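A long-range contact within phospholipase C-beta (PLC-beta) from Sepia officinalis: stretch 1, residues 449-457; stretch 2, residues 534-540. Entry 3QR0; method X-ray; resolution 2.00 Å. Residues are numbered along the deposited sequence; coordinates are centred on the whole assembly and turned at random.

Stretch 1, residues 449-457: PLKPGVPLP
Stretch 2 534-540: KKDRHYE

Two segments whose touching residues are at least 82 apart in sequence meet here and bury 492 Å² between them. Residues 449-457 are an irregular, proline-rich strip with no helix or strand, mostly extended but folded by a type II turn from Lys 451 to Val 454. Residues 534-540 leave a helix at Asp 536, whose positive phi (63/32) breaks the helical path, and then form a type I turn from Arg 537 to Glu 540, closed by Glu 540 N to Arg 537 O at 3.2 Å. The register is set by two CA pairs: Pro 452 CA lies 4.5 Å from Arg 537 CA, and Pro 455 CA lies 5.7 Å from His 538 CA.

One direct hydrogen bond joins the segments, Gly 453 N to Asp 536 O, 2.8 Å with an N-H...O angle of 153°. The same carbonyl receives a CA-H...O contact from Pro 452, Pro 452 CA to Asp 536 O 3.2 Å. Pro 452 (-60/140) suits the second position of the type II turn because its ring fixes phi. Gly 453 (88/-6) suits the third: a CB would be jammed against the preceding carbonyl oxygen, and would also lie 3.5 Å from Asp 536 OD2.

Two waters extend the polar contact. Water 1 donates to Lys 451 O (2.8 Å) and Val 454 O (2.7 Å) and accepts from His 538 N (2.8 Å), thus tying both ends of one turn to the other segment. Water 2 accepts from Leu 456 N at 3.2 Å and lies 3.0 Å from His 538 ND1. Histidine serves well here, offering a flat ring for packing and a polar edge for water.

His 538 and Tyr 539 account for most of the area covered on the second segment. The CA-to-CB bond of His 538 (chi1 m, chi2 -135°) points toward the strip, and Val 454 C and Pro 455 N lie over one ring face; Pro 455 CA is 3.5 Å from His 538 ND1. Tyr 539 (chi1 p, chi2 84°) starts sideways, but its ring comes nearer. Leu 450 (m, t) sets CB 4.1 Å from the Tyr 539 ring centroid, 14° off the normal, a CH-pi contact, while Leu 450 CD2 approaches Tyr 539 CG at 3.9 Å. Leu 456 (m, t) brings CD2 within 3.2 Å of His 538 O and 4.2 Å of Tyr 539 CB.

Two salt bridges converge on Glu 540: Arg 537 NH1 to Glu 540 OE2 at 3.0 Å joins the ends of the turn, and Lys 535 NZ to Glu 540 OE1 at 2.9 Å links the end of the helix to the end of the turn.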

# COMPACT_ATOMS: atom_id res chain seq x y z
N PRO A 449 15.38 -18.46 24.82
CA PRO A 449 15.18 -19.89 24.73
C PRO A 449 13.69 -20.23 24.70
O PRO A 449 12.86 -19.40 25.09
CB PRO A 449 15.83 -20.42 26.01
CG PRO A 449 15.71 -19.31 26.97
CD PRO A 449 15.79 -18.04 26.17
N LEU A 450 13.36 -21.43 24.24
CA LEU A 450 11.98 -21.88 24.14
C LEU A 450 11.54 -22.50 25.47
O LEU A 450 11.34 -23.71 25.56
CB LEU A 450 11.82 -22.87 22.99
CG LEU A 450 12.25 -22.38 21.60
CD1 LEU A 450 12.17 -23.53 20.59
CD2 LEU A 450 11.42 -21.19 21.14
N LYS A 451 11.39 -21.66 26.48
CA LYS A 451 10.93 -22.08 27.80
C LYS A 451 9.75 -21.20 28.19
O LYS A 451 9.61 -20.10 27.67
CB LYS A 451 12.05 -21.92 28.83
CG LYS A 451 13.22 -22.88 28.64
CD LYS A 451 14.33 -22.63 29.65
CE LYS A 451 15.45 -23.64 29.52
NZ LYS A 451 16.53 -23.40 30.52
N PRO A 452 8.89 -21.70 29.10
CA PRO A 452 7.75 -20.89 29.55
C PRO A 452 8.17 -19.57 30.22
O PRO A 452 9.14 -19.54 30.96
CB PRO A 452 7.03 -21.81 30.55
CG PRO A 452 8.00 -22.87 30.88
CD PRO A 452 8.85 -23.05 29.67
N GLY A 453 7.44 -18.50 29.92
CA GLY A 453 7.70 -17.19 30.52
C GLY A 453 8.71 -16.33 29.76
O GLY A 453 8.91 -15.17 30.11
N VAL A 454 9.34 -16.90 28.74
CA VAL A 454 10.32 -16.17 27.95
C VAL A 454 9.64 -15.52 26.75
O VAL A 454 9.09 -16.21 25.89
CB VAL A 454 11.45 -17.10 27.47
CG1 VAL A 454 12.41 -16.35 26.57
CG2 VAL A 454 12.19 -17.70 28.66
N PRO A 455 9.68 -14.18 26.67
CA PRO A 455 8.97 -13.52 25.57
C PRO A 455 9.60 -13.78 24.20
O PRO A 455 10.79 -14.09 24.10
CB PRO A 455 9.04 -12.03 25.93
CG PRO A 455 10.17 -11.90 26.87
CD PRO A 455 10.31 -13.21 27.59
N LEU A 456 8.78 -13.66 23.16
CA LEU A 456 9.27 -13.80 21.79
C LEU A 456 10.31 -12.73 21.52
O LEU A 456 10.25 -11.65 22.11
CB LEU A 456 8.12 -13.66 20.79
CG LEU A 456 7.03 -14.72 20.85
CD1 LEU A 456 5.74 -14.22 20.18
CD2 LEU A 456 7.51 -16.01 20.22
N PRO A 457 11.28 -13.02 20.62
CA PRO A 457 12.21 -11.98 20.17
C PRO A 457 11.49 -10.82 19.49
O PRO A 457 10.30 -10.91 19.21
CB PRO A 457 13.10 -12.71 19.16
CG PRO A 457 12.95 -14.15 19.46
CD PRO A 457 11.56 -14.32 19.99
N LYS A 534 -1.93 -20.62 31.57
CA LYS A 534 -1.31 -21.57 32.48
C LYS A 534 0.02 -22.09 31.94
O LYS A 534 1.02 -22.14 32.66
CB LYS A 534 -2.25 -22.75 32.75
CG LYS A 534 -1.79 -23.68 33.88
CD LYS A 534 -2.55 -25.00 33.88
CE LYS A 534 -2.13 -25.87 35.06
NZ LYS A 534 -2.93 -27.13 35.15
N LYS A 535 0.03 -22.48 30.67
CA LYS A 535 1.23 -23.03 30.04
C LYS A 535 2.33 -21.98 29.87
O LYS A 535 3.51 -22.31 29.99
CB LYS A 535 0.88 -23.67 28.69
CG LYS A 535 0.17 -25.01 28.83
CD LYS A 535 -0.63 -25.36 27.58
CE LYS A 535 0.26 -25.48 26.35
NZ LYS A 535 -0.53 -25.76 25.11
N ASP A 536 1.94 -20.74 29.59
CA ASP A 536 2.86 -19.60 29.59
C ASP A 536 3.96 -19.75 28.53
O ASP A 536 5.08 -19.28 28.72
CB ASP A 536 3.47 -19.46 31.00
CG ASP A 536 3.96 -18.04 31.30
OD1 ASP A 536 3.60 -17.09 30.59
OD2 ASP A 536 4.72 -17.89 32.28
N ARG A 537 3.63 -20.39 27.41
CA ARG A 537 4.57 -20.61 26.31
C ARG A 537 4.33 -19.58 25.21
O ARG A 537 3.39 -19.70 24.43
CB ARG A 537 4.43 -22.02 25.74
CG ARG A 537 4.77 -23.12 26.72
CD ARG A 537 4.44 -24.50 26.16
NE ARG A 537 4.31 -25.50 27.21
CZ ARG A 537 3.84 -26.74 27.04
NH1 ARG A 537 3.44 -27.15 25.84
NH2 ARG A 537 3.76 -27.56 28.07
N HIS A 538 5.20 -18.57 25.15
CA HIS A 538 5.02 -17.43 24.25
C HIS A 538 5.28 -17.80 22.78
O HIS A 538 4.92 -17.05 21.87
CB HIS A 538 5.96 -16.29 24.64
CG HIS A 538 5.65 -15.67 25.98
ND1 HIS A 538 5.62 -14.31 26.17
CD2 HIS A 538 5.39 -16.23 27.18
CE1 HIS A 538 5.36 -14.05 27.44
NE2 HIS A 538 5.21 -15.20 28.08
N TYR A 539 5.92 -18.95 22.57
CA TYR A 539 6.30 -19.44 21.23
C TYR A 539 5.26 -20.41 20.67
O TYR A 539 5.40 -20.91 19.55
CB TYR A 539 7.67 -20.11 21.29
CG TYR A 539 7.76 -21.17 22.35
CD1 TYR A 539 7.32 -22.46 22.09
CD2 TYR A 539 8.25 -20.89 23.62
CE1 TYR A 539 7.38 -23.44 23.06
CE2 TYR A 539 8.31 -21.86 24.59
CZ TYR A 539 7.87 -23.15 24.30
OH TYR A 539 7.92 -24.14 25.24
N GLU A 540 4.22 -20.71 21.46
CA GLU A 540 3.09 -21.45 20.93
C GLU A 540 2.09 -20.45 20.37
O GLU A 540 1.86 -19.39 20.96
CB GLU A 540 2.45 -22.35 21.99
CG GLU A 540 3.32 -23.55 22.33
CD GLU A 540 2.59 -24.60 23.15
OE1 GLU A 540 1.50 -24.32 23.68
OE2 GLU A 540 3.14 -25.72 23.27
O HOH W 1 7.75 -18.54 26.33
O HOH W 2 5.81 -12.60 23.74